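Local coordinates for protein telomerase reverse transcriptase (Candida tropicalis MYA-3404, PDB 6ZD1) that probably elongates telomeres as a reverse transcriptase, copying a template within the telomerase RNA to add simple sequence repeats to chromosome ends, at residues Y255-K260 / G451-F456; A584-L589 / M646-V651; Q591-N596 / E654-K659. All blocks are in the same frame, centred on the assembly; numbering follows the deposited sequence.

Interaction 1. Residues Y255-K260 / G451-F456; sequences YSFNNK and GQYDLF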
loop_
_atom_site.group_PDB
_atom_site.type_symbol
_atom_site.label_atom_id
_atom_site.label_comp_id
_atom_site.label_asym_id
_atom_site.label_seq_id
_atom_site.Cartn_x
_atom_site.Cartn_y
_atom_site.Cartn_z
ATOM N N TYR A 255 -28.345 -6.450 -2.454
ATOM C CA TYR A 255 -29.558 -5.715 -2.801
ATOM C C TYR A 255 -29.265 -4.233 -2.997
ATOM O O TYR A 255 -29.709 -3.623 -3.976
ATOM C CB TYR A 255 -30.615 -5.911 -1.711
ATOM C CG TYR A 255 -31.947 -5.255 -2.011
ATOM C CD1 TYR A 255 -32.769 -4.811 -0.982
ATOM C CD2 TYR A 255 -32.391 -5.096 -3.320
ATOM C CE1 TYR A 255 -33.988 -4.214 -1.249
ATOM C CE2 TYR A 255 -33.607 -4.503 -3.595
ATOM C CZ TYR A 255 -34.402 -4.064 -2.557
ATOM O OH TYR A 255 -35.617 -3.472 -2.825
ATOM N N SER A 256 -28.515 -3.636 -2.066
ATOM C CA SER A 256 -28.158 -2.228 -2.186
ATOM C C SER A 256 -27.225 -1.985 -3.364
ATOM O O SER A 256 -27.277 -0.917 -3.986
ATOM C CB SER A 256 -27.513 -1.741 -0.890
ATOM O OG SER A 256 -27.106 -0.389 -0.994
ATOM N N PHE A 257 -26.361 -2.952 -3.676
ATOM C CA PHE A 257 -25.441 -2.789 -4.794
ATOM C C PHE A 257 -26.175 -2.841 -6.130
ATOM O O PHE A 257 -25.860 -2.076 -7.049
ATOM C CB PHE A 257 -24.354 -3.858 -4.735
ATOM C CG PHE A 257 -23.389 -3.792 -5.876
ATOM C CD1 PHE A 257 -22.397 -2.827 -5.903
ATOM C CD2 PHE A 257 -23.475 -4.690 -6.926
ATOM C CE1 PHE A 257 -21.508 -2.759 -6.954
ATOM C CE2 PHE A 257 -22.589 -4.628 -7.978
ATOM C CZ PHE A 257 -21.605 -3.662 -7.994
ATOM N N ASN A 258 -27.145 -3.751 -6.262
ATOM C CA ASN A 258 -27.920 -3.832 -7.495
ATOM C C ASN A 258 -28.832 -2.624 -7.671
ATOM O O ASN A 258 -29.069 -2.192 -8.806
ATOM C CB ASN A 258 -28.743 -5.122 -7.519
ATOM C CG ASN A 258 -27.888 -6.355 -7.744
ATOM O OD1 ASN A 258 -26.844 -6.290 -8.394
ATOM N ND2 ASN A 258 -28.330 -7.490 -7.209
ATOM N N ASN A 259 -29.351 -2.070 -6.575
ATOM C CA ASN A 259 -30.207 -0.884 -6.628
ATOM C C ASN A 259 -29.318 0.340 -6.448
ATOM O O ASN A 259 -29.133 0.846 -5.340
ATOM C CB ASN A 259 -31.295 -0.949 -5.564
ATOM C CG ASN A 259 -32.253 -2.110 -5.771
ATOM O OD1 ASN A 259 -31.862 -3.178 -6.247
ATOM N ND2 ASN A 259 -33.517 -1.905 -5.417
ATOM N N LYS A 260 -28.766 0.828 -7.561
ATOM C CA LYS A 260 -27.820 1.937 -7.526
ATOM C C LYS A 260 -28.484 3.278 -7.229
ATOM O O LYS A 260 -27.771 4.263 -6.999
ATOM C CB LYS A 260 -27.060 2.014 -8.854
ATOM C CG LYS A 260 -26.602 0.657 -9.381
ATOM C CD LYS A 260 -25.818 0.792 -10.680
ATOM C CE LYS A 260 -25.722 -0.542 -11.407
ATOM N NZ LYS A 260 -25.154 -1.615 -10.545
ATOM N N GLY A 451 -23.930 -8.166 -18.156
ATOM C CA GLY A 451 -24.249 -7.198 -17.122
ATOM C C GLY A 451 -25.105 -7.727 -15.989
ATOM O O GLY A 451 -26.218 -7.238 -15.767
ATOM N N GLN A 452 -24.601 -8.722 -15.256
ATOM C CA GLN A 452 -25.407 -9.387 -14.238
ATOM C C GLN A 452 -24.735 -9.446 -12.867
ATOM O O GLN A 452 -25.431 -9.483 -11.848
ATOM C CB GLN A 452 -25.775 -10.796 -14.706
ATOM C CG GLN A 452 -26.552 -10.838 -16.016
ATOM C CD GLN A 452 -26.618 -12.233 -16.607
ATOM O OE1 GLN A 452 -25.779 -13.081 -16.306
ATOM N NE2 GLN A 452 -27.618 -12.478 -17.449
ATOM N N TYR A 453 -23.401 -9.453 -12.818
ATOM C CA TYR A 453 -22.663 -9.442 -11.550
ATOM C C TYR A 453 -23.023 -10.639 -10.659
ATOM O O TYR A 453 -23.608 -10.494 -9.583
ATOM C CB TYR A 453 -22.895 -8.125 -10.801
ATOM C CG TYR A 453 -21.880 -7.054 -11.100
ATOM C CD1 TYR A 453 -22.248 -5.717 -11.136
ATOM C CD2 TYR A 453 -20.550 -7.375 -11.327
ATOM C CE1 TYR A 453 -21.322 -4.729 -11.400
ATOM C CE2 TYR A 453 -19.617 -6.395 -11.593
ATOM C CZ TYR A 453 -20.008 -5.075 -11.629
ATOM O OH TYR A 453 -19.081 -4.094 -11.893
ATOM N N ASP A 454 -22.716 -11.839 -11.155
ATOM C CA ASP A 454 -22.886 -13.053 -10.361
ATOM C C ASP A 454 -21.976 -13.052 -9.132
ATOM O O ASP A 454 -20.987 -12.316 -9.052
ATOM C CB ASP A 454 -22.583 -14.296 -11.196
ATOM C CG ASP A 454 -23.585 -14.517 -12.304
ATOM O OD1 ASP A 454 -24.798 -14.325 -12.069
ATOM O OD2 ASP A 454 -23.155 -14.883 -13.418
ATOM N N LEU A 455 -22.315 -13.917 -8.173
ATOM C CA LEU A 455 -21.555 -14.096 -6.940
ATOM C C LEU A 455 -20.844 -15.445 -6.930
ATOM O O LEU A 455 -21.427 -16.467 -7.304
ATOM C CB LEU A 455 -22.461 -14.006 -5.711
ATOM C CG LEU A 455 -22.570 -12.644 -5.036
ATOM C CD1 LEU A 455 -23.231 -11.641 -5.967
ATOM C CD2 LEU A 455 -23.337 -12.767 -3.732
ATOM N N PHE A 456 -19.595 -15.444 -6.466
ATOM C CA PHE A 456 -18.775 -16.645 -6.404
ATOM C C PHE A 456 -18.160 -16.800 -5.018
ATOM O O PHE A 456 -17.851 -15.817 -4.343
ATOM C CB PHE A 456 -17.661 -16.618 -7.455
ATOM C CG PHE A 456 -18.134 -16.901 -8.851
ATOM C CD1 PHE A 456 -18.852 -15.952 -9.564
ATOM C CD2 PHE A 456 -17.851 -18.112 -9.457
ATOM C CE1 PHE A 456 -19.287 -16.213 -10.851
ATOM C CE2 PHE A 456 -18.279 -18.378 -10.743
ATOM C CZ PHE A 456 -18.998 -17.426 -11.442
#

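Interaction 2. Residues A584-L589 / M646-V651; sequences ALFSNL and MKFLHV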
loop_
_atom_site.group_PDB
_atom_site.type_symbol
_atom_site.label_atom_id
_atom_site.label_comp_id
_atom_site.label_asym_id
_atom_site.label_seq_id
_atom_site.Cartn_x
_atom_site.Cartn_y
_atom_site.Cartn_z
ATOM N N ALA A 584 13.402 23.894 -4.616
ATOM C CA ALA A 584 13.393 22.945 -5.725
ATOM C C ALA A 584 13.730 21.538 -5.261
ATOM O O ALA A 584 13.235 20.562 -5.836
ATOM C CB ALA A 584 14.377 23.390 -6.806
ATOM N N LEU A 585 14.540 21.414 -4.207
ATOM C CA LEU A 585 14.882 20.096 -3.685
ATOM C C LEU A 585 13.696 19.466 -2.967
ATOM O O LEU A 585 13.458 18.258 -3.090
ATOM C CB LEU A 585 16.079 20.198 -2.740
ATOM C CG LEU A 585 16.444 18.885 -2.040
ATOM C CD1 LEU A 585 17.202 17.970 -2.991
ATOM C CD2 LEU A 585 17.233 19.125 -0.766
ATOM N N PHE A 586 12.950 20.264 -2.203
ATOM C CA PHE A 586 11.843 19.707 -1.436
ATOM C C PHE A 586 10.671 19.331 -2.333
ATOM O O PHE A 586 10.003 18.323 -2.082
ATOM C CB PHE A 586 11.410 20.706 -0.360
ATOM C CG PHE A 586 12.463 20.966 0.689
ATOM C CD1 PHE A 586 13.417 20.003 0.990
ATOM C CD2 PHE A 586 12.497 22.173 1.377
ATOM C CE1 PHE A 586 14.386 20.239 1.953
ATOM C CE2 PHE A 586 13.460 22.414 2.343
ATOM C CZ PHE A 586 14.407 21.445 2.630
ATOM N N SER A 587 10.431 20.096 -3.401
ATOM C CA SER A 587 9.363 19.749 -4.334
ATOM C C SER A 587 9.681 18.458 -5.074
ATOM O O SER A 587 8.799 17.616 -5.275
ATOM C CB SER A 587 9.131 20.886 -5.328
ATOM O OG SER A 587 8.510 21.993 -4.701
ATOM N N ASN A 588 10.931 18.299 -5.503
ATOM C CA ASN A 588 11.329 17.068 -6.171
ATOM C C ASN A 588 11.267 15.880 -5.218
ATOM O O ASN A 588 10.771 14.807 -5.586
ATOM C CB ASN A 588 12.731 17.232 -6.754
ATOM C CG ASN A 588 13.214 15.997 -7.469
ATOM O OD1 ASN A 588 13.823 15.116 -6.864
ATOM N ND2 ASN A 588 12.947 15.922 -8.767
ATOM N N LEU A 589 11.744 16.056 -3.979
ATOM C CA LEU A 589 11.712 14.960 -3.015
ATOM C C LEU A 589 10.292 14.657 -2.553
ATOM O O LEU A 589 10.002 13.526 -2.148
ATOM C CB LEU A 589 12.604 15.275 -1.815
ATOM C CG LEU A 589 14.115 15.284 -2.052
ATOM C CD1 LEU A 589 14.847 15.616 -0.768
ATOM C CD2 LEU A 589 14.595 13.953 -2.617
HETATM N N MSE A 646 10.022 22.639 7.688
HETATM C CA MSE A 646 9.021 22.022 8.549
HETATM C C MSE A 646 7.709 21.830 7.811
HETATM O O MSE A 646 7.032 20.815 7.986
HETATM C CB MSE A 646 8.800 22.857 9.798
HETATM C CG MSE A 646 9.936 22.742 10.792
HETATM SE SE MSE A 646 9.650 23.844 12.367
HETATM C CE MSE A 646 11.066 25.143 12.077
ATOM N N LYS A 647 7.363 22.800 6.966
ATOM C CA LYS A 647 6.217 22.615 6.085
ATOM C C LYS A 647 6.421 21.393 5.204
ATOM O O LYS A 647 5.491 20.606 4.997
ATOM C CB LYS A 647 5.991 23.871 5.244
ATOM C CG LYS A 647 5.456 25.043 6.048
ATOM C CD LYS A 647 5.808 26.375 5.410
ATOM C CE LYS A 647 5.422 27.526 6.322
ATOM N NZ LYS A 647 6.023 28.811 5.882
ATOM N N PHE A 648 7.646 21.204 4.703
ATOM C CA PHE A 648 7.961 19.992 3.953
ATOM C C PHE A 648 7.765 18.753 4.816
ATOM O O PHE A 648 7.139 17.777 4.386
ATOM C CB PHE A 648 9.394 20.064 3.417
ATOM C CG PHE A 648 9.899 18.769 2.838
ATOM C CD1 PHE A 648 9.572 18.397 1.542
ATOM C CD2 PHE A 648 10.718 17.933 3.584
ATOM C CE1 PHE A 648 10.048 17.211 1.002
ATOM C CE2 PHE A 648 11.196 16.743 3.053
ATOM C CZ PHE A 648 10.857 16.383 1.758
ATOM N N LEU A 649 8.276 18.774 6.050
ATOM C CA LEU A 649 8.046 17.639 6.941
ATOM C C LEU A 649 6.558 17.446 7.203
ATOM O O LEU A 649 6.052 16.319 7.146
ATOM C CB LEU A 649 8.798 17.828 8.259
ATOM C CG LEU A 649 10.326 17.784 8.207
ATOM C CD1 LEU A 649 10.888 18.057 9.585
ATOM C CD2 LEU A 649 10.823 16.449 7.683
ATOM N N HIS A 650 5.834 18.541 7.451
ATOM C CA HIS A 650 4.407 18.429 7.732
ATOM C C HIS A 650 3.654 17.850 6.541
ATOM O O HIS A 650 2.762 17.013 6.714
ATOM C CB HIS A 650 3.830 19.787 8.126
ATOM C CG HIS A 650 2.393 19.728 8.550
ATOM N ND1 HIS A 650 1.350 19.746 7.649
ATOM C CD2 HIS A 650 1.828 19.643 9.777
ATOM C CE1 HIS A 650 0.204 19.678 8.304
ATOM N NE2 HIS A 650 0.466 19.614 9.597
ATOM N N VAL A 651 3.989 18.285 5.324
ATOM C CA VAL A 651 3.370 17.695 4.138
ATOM C C VAL A 651 3.724 16.213 4.025
ATOM O O VAL A 651 2.861 15.377 3.728
ATOM C CB VAL A 651 3.775 18.478 2.877
ATOM C CG1 VAL A 651 3.386 17.708 1.634
ATOM C CG2 VAL A 651 3.119 19.859 2.869
#

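Interaction 3. Residues Q591-N596 / E654-K659; sequences QFYCSN and ETTIEK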
loop_
_atom_site.group_PDB
_atom_site.type_symbol
_atom_site.label_atom_id
_atom_site.label_comp_id
_atom_site.label_asym_id
_atom_site.label_seq_id
_atom_site.Cartn_x
_atom_site.Cartn_y
_atom_site.Cartn_z
ATOM N N GLN A 591 7.767 14.782 -4.695
ATOM C CA GLN A 591 7.383 13.916 -5.804
ATOM C C GLN A 591 7.952 12.514 -5.630
ATOM O O GLN A 591 7.235 11.522 -5.806
ATOM C CB GLN A 591 7.854 14.515 -7.126
ATOM C CG GLN A 591 6.972 15.627 -7.620
ATOM C CD GLN A 591 5.536 15.174 -7.766
ATOM O OE1 GLN A 591 5.227 14.294 -8.574
ATOM N NE2 GLN A 591 4.647 15.757 -6.968
ATOM N N PHE A 592 9.232 12.413 -5.261
ATOM C CA PHE A 592 9.854 11.104 -5.083
ATOM C C PHE A 592 9.158 10.305 -3.990
ATOM O O PHE A 592 8.914 9.102 -4.149
ATOM C CB PHE A 592 11.339 11.271 -4.763
ATOM C CG PHE A 592 12.012 10.001 -4.316
ATOM C CD1 PHE A 592 12.475 9.083 -5.244
ATOM C CD2 PHE A 592 12.189 9.730 -2.967
ATOM C CE1 PHE A 592 13.095 7.915 -4.839
ATOM C CE2 PHE A 592 12.806 8.561 -2.556
ATOM C CZ PHE A 592 13.261 7.653 -3.493
ATOM N N TYR A 593 8.812 10.962 -2.882
ATOM C CA TYR A 593 8.214 10.254 -1.754
ATOM C C TYR A 593 6.856 9.676 -2.128
ATOM O O TYR A 593 6.591 8.489 -1.905
ATOM C CB TYR A 593 8.087 11.196 -0.558
ATOM C CG TYR A 593 7.668 10.515 0.722
ATOM C CD1 TYR A 593 8.617 9.984 1.582
ATOM C CD2 TYR A 593 6.328 10.413 1.079
ATOM C CE1 TYR A 593 8.249 9.359 2.752
ATOM C CE2 TYR A 593 5.950 9.785 2.257
ATOM C CZ TYR A 593 6.918 9.261 3.088
ATOM O OH TYR A 593 6.566 8.638 4.263
ATOM N N CYS A 594 5.984 10.499 -2.716
ATOM C CA CYS A 594 4.669 10.005 -3.115
ATOM C C CYS A 594 4.769 8.962 -4.214
ATOM O O CYS A 594 3.934 8.055 -4.282
ATOM C CB CYS A 594 3.776 11.158 -3.569
ATOM S SG CYS A 594 3.426 12.355 -2.277
ATOM N N SER A 595 5.780 9.067 -5.080
ATOM C CA SER A 595 5.905 8.102 -6.166
ATOM C C SER A 595 6.254 6.716 -5.644
ATOM O O SER A 595 5.874 5.713 -6.257
ATOM C CB SER A 595 6.961 8.570 -7.169
ATOM O OG SER A 595 7.111 7.633 -8.224
ATOM N N ASN A 596 6.959 6.634 -4.515
ATOM C CA ASN A 596 7.354 5.348 -3.962
ATOM C C ASN A 596 6.472 4.895 -2.809
ATOM O O ASN A 596 6.628 3.762 -2.345
ATOM C CB ASN A 596 8.816 5.399 -3.496
ATOM C CG ASN A 596 9.781 5.599 -4.644
ATOM O OD1 ASN A 596 10.214 4.640 -5.283
ATOM N ND2 ASN A 596 10.117 6.851 -4.921
ATOM N N GLU A 654 1.829 14.287 6.846
ATOM C CA GLU A 654 0.391 14.275 6.592
ATOM C C GLU A 654 0.027 13.318 5.463
ATOM O O GLU A 654 -0.974 12.598 5.552
ATOM C CB GLU A 654 -0.094 15.688 6.261
ATOM C CG GLU A 654 -0.860 16.379 7.378
ATOM C CD GLU A 654 -2.329 15.996 7.409
ATOM O OE1 GLU A 654 -2.740 15.131 6.606
ATOM O OE2 GLU A 654 -3.075 16.565 8.234
ATOM N N THR A 655 0.806 13.317 4.380
ATOM C CA THR A 655 0.489 12.434 3.261
ATOM C C THR A 655 0.581 10.970 3.674
ATOM O O THR A 655 -0.272 10.156 3.301
ATOM C CB THR A 655 1.415 12.717 2.079
ATOM O OG1 THR A 655 1.391 14.118 1.775
ATOM C CG2 THR A 655 0.953 11.939 0.859
ATOM N N THR A 656 1.600 10.620 4.461
ATOM C CA THR A 656 1.758 9.236 4.890
ATOM C C THR A 656 0.590 8.803 5.765
ATOM O O THR A 656 -0.018 7.752 5.533
ATOM C CB THR A 656 3.081 9.074 5.642
ATOM O OG1 THR A 656 4.168 9.483 4.802
ATOM C CG2 THR A 656 3.287 7.624 6.071
ATOM N N ILE A 657 0.230 9.626 6.753
ATOM C CA ILE A 657 -0.860 9.262 7.650
ATOM C C ILE A 657 -2.173 9.190 6.883
ATOM O O ILE A 657 -2.971 8.267 7.079
ATOM C CB ILE A 657 -0.938 10.246 8.830
ATOM C CG1 ILE A 657 0.345 10.184 9.662
ATOM C CG2 ILE A 657 -2.126 9.918 9.712
ATOM C CD1 ILE A 657 0.604 8.823 10.272
ATOM N N GLU A 658 -2.400 10.144 5.974
ATOM C CA GLU A 658 -3.640 10.166 5.207
ATOM C C GLU A 658 -3.752 8.941 4.308
ATOM O O GLU A 658 -4.796 8.277 4.275
ATOM C CB GLU A 658 -3.706 11.452 4.377
ATOM C CG GLU A 658 -5.103 11.989 4.090
ATOM C CD GLU A 658 -5.712 11.422 2.820
ATOM O OE1 GLU A 658 -6.892 11.727 2.535
ATOM O OE2 GLU A 658 -5.012 10.676 2.104
ATOM N N LYS A 659 -2.676 8.602 3.595
ATOM C CA LYS A 659 -2.741 7.447 2.707
ATOM C C LYS A 659 -2.840 6.144 3.490
ATOM O O LYS A 659 -3.488 5.198 3.031
ATOM C CB LYS A 659 -1.530 7.429 1.772
ATOM C CG LYS A 659 -1.678 6.481 0.594
ATOM C CD LYS A 659 -0.646 6.756 -0.487
ATOM C CE LYS A 659 -0.843 5.821 -1.670
ATOM N NZ LYS A 659 0.050 6.153 -2.814
#

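Interaction 1. Residues Y255-K260 / G451-F456
Tyr453 and Phe257 carry this surface contact. The CE2-CZ edge of Phe257 meets the CD1-CE1 bond of Tyr453 obliquely: Phe257 CE2 comes to 3.4 Å from Tyr453 CD1, and Phe257 CZ lies 3.6 Å from Tyr453 CE1. Tyr453 CD1 lies at the edge of the Phe257 ring, close to its plane. The two rings are inclined at 57° with centroids 5.2 Å apart, an oblique meeting that is neither a stack nor edge-to-face. Phe257 reaches across because its CG stands anti to the helical nitrogen (chi1 178°), which throws the ring outward from the helix. Tyr453 answers from a backbone of left-handed conformation. No hydrogen bond joins the segments, and the attraction is wholly that of apolar and aromatic surfaces. Phe257 also rests on Leu445 of strand 443-446, which pairs antiparallel with strand 454-458 in a five-stranded mixed sheet, probably belonging to the fingers of the reverse transcriptase fold. The short helix 254-258 is thus docked at the hairpin end of that sheet, while Ser256 touches the long helix 263-298.

Interaction 2. Residues A584-L589 / M646-V651
Phe586 and Phe648 lie against each other as an offset stack, their planes tilted by 24° and their centroids 4.8 Å apart. The overlap is displaced so that the root of Phe586 lies against the CG-CD1-CE1 side of Phe648. CD1 of Phe586 stands 4.1 Å above the plane of the Phe648 ring, over its centre, while CB of Phe648 sits over one face of the Phe586 ring. Taken as whole side chains the two cross at about a right angle, since they leave their helices by different routes. Phe648 has CG anti to its own nitrogen (chi1 170°) and extends straight toward the other helix, whereas Phe586 has CG beside the nitrogen (chi1 -65°). Phe648 therefore reaches the partner backbone as well as its ring: CD1 of Phe648 approaches CB of Phe586 to 3.5 Å, and CE1 of Phe648 abuts the carbonyl O of Phe586 at 3.3 Å.

Helices 582-596 and 642-664 run in the same general sense in the C-terminal helical bundle, the part of telomerase that corresponds to the thumb of other reverse transcriptases. They approach closely here, with CA of Phe586 and CA of Phe648 6.6 Å apart, and Phe648 is wedged into the seam between them.

Beyond the stack, Leu589, one turn further along its helix, brings CB to 4.1 Å from CZ of Phe648, meeting that ring obliquely. Its side chain also packs on Ala626 and Ile627, so helix 609-637 takes part in the same buried apolar layer. Ser587, whose CB points away from helix 642-664, hydrogen-bonds through OG to Asp128 of the RNA-binding domain.

Interaction 3. Residues Q591-N596 / E654-K659
The tight point is polar: Tyr593 OH and Thr656 OG1 share a short hydrogen bond of 2.6 Å. The threonine oxygen comes to the edge of the tyrosine ring, near its plane, and Thr656 OG1 also lies 3.1 Å from Tyr593 CE2. With CG anti to the backbone nitrogen (chi1 -171°), Tyr593 extends across the groove to meet a threonine whose side chain crosses it at about a right angle. Thr656 OG1 is also hydrogen-bonded to the carbonyl of Ile652, one turn earlier, so the buried hydroxyl has two hydrogen-bond partners. Within the C-terminal helical bundle, this bond joins helices 582-596 and 642-664 while the body of the tyrosine packs on Ile619, Leu620 and Thr623 of helix 609-637.

The neighbouring pair is looser. Cys594 SG meets the methyl CG2 of Thr655 at 4.0 Å, a plain van der Waals touch between buried groups, and Thr655 OG1 is occupied with the carbonyl of Val651 in its own helix. CA of Cys594 and CA of Thr655 are 8.0 Å apart, the closest pair of CA atoms between the two segments. On the more open side, the partly exposed Glu658 forms a salt bridge with Arg662. Lys659, by contrast, is buried, its NZ hydrogen-bonded to the carbonyl of Leu597 and salt-bridged to Glu122.

Overall arrangement
Interactions 2 and 3 are successive contacts of one helix pair, 582-596 with 642-664. Their centres lie 11 Å apart, and the seam changes from an aromatic stack to a hydroxyl bond as both helices advance. Interaction 1 is separate: its centre is 34 Å from that of interaction 3 and 45 Å from that of interaction 2, and interactions 1 and 2 fall on opposite sides of the chain's centre. The nearest atoms of interactions 1 and 3 are still about 22 Å apart. Interaction 1 lies in the probable fingers and the other two in the thumb-like extension, with no nucleic acid in this apo form.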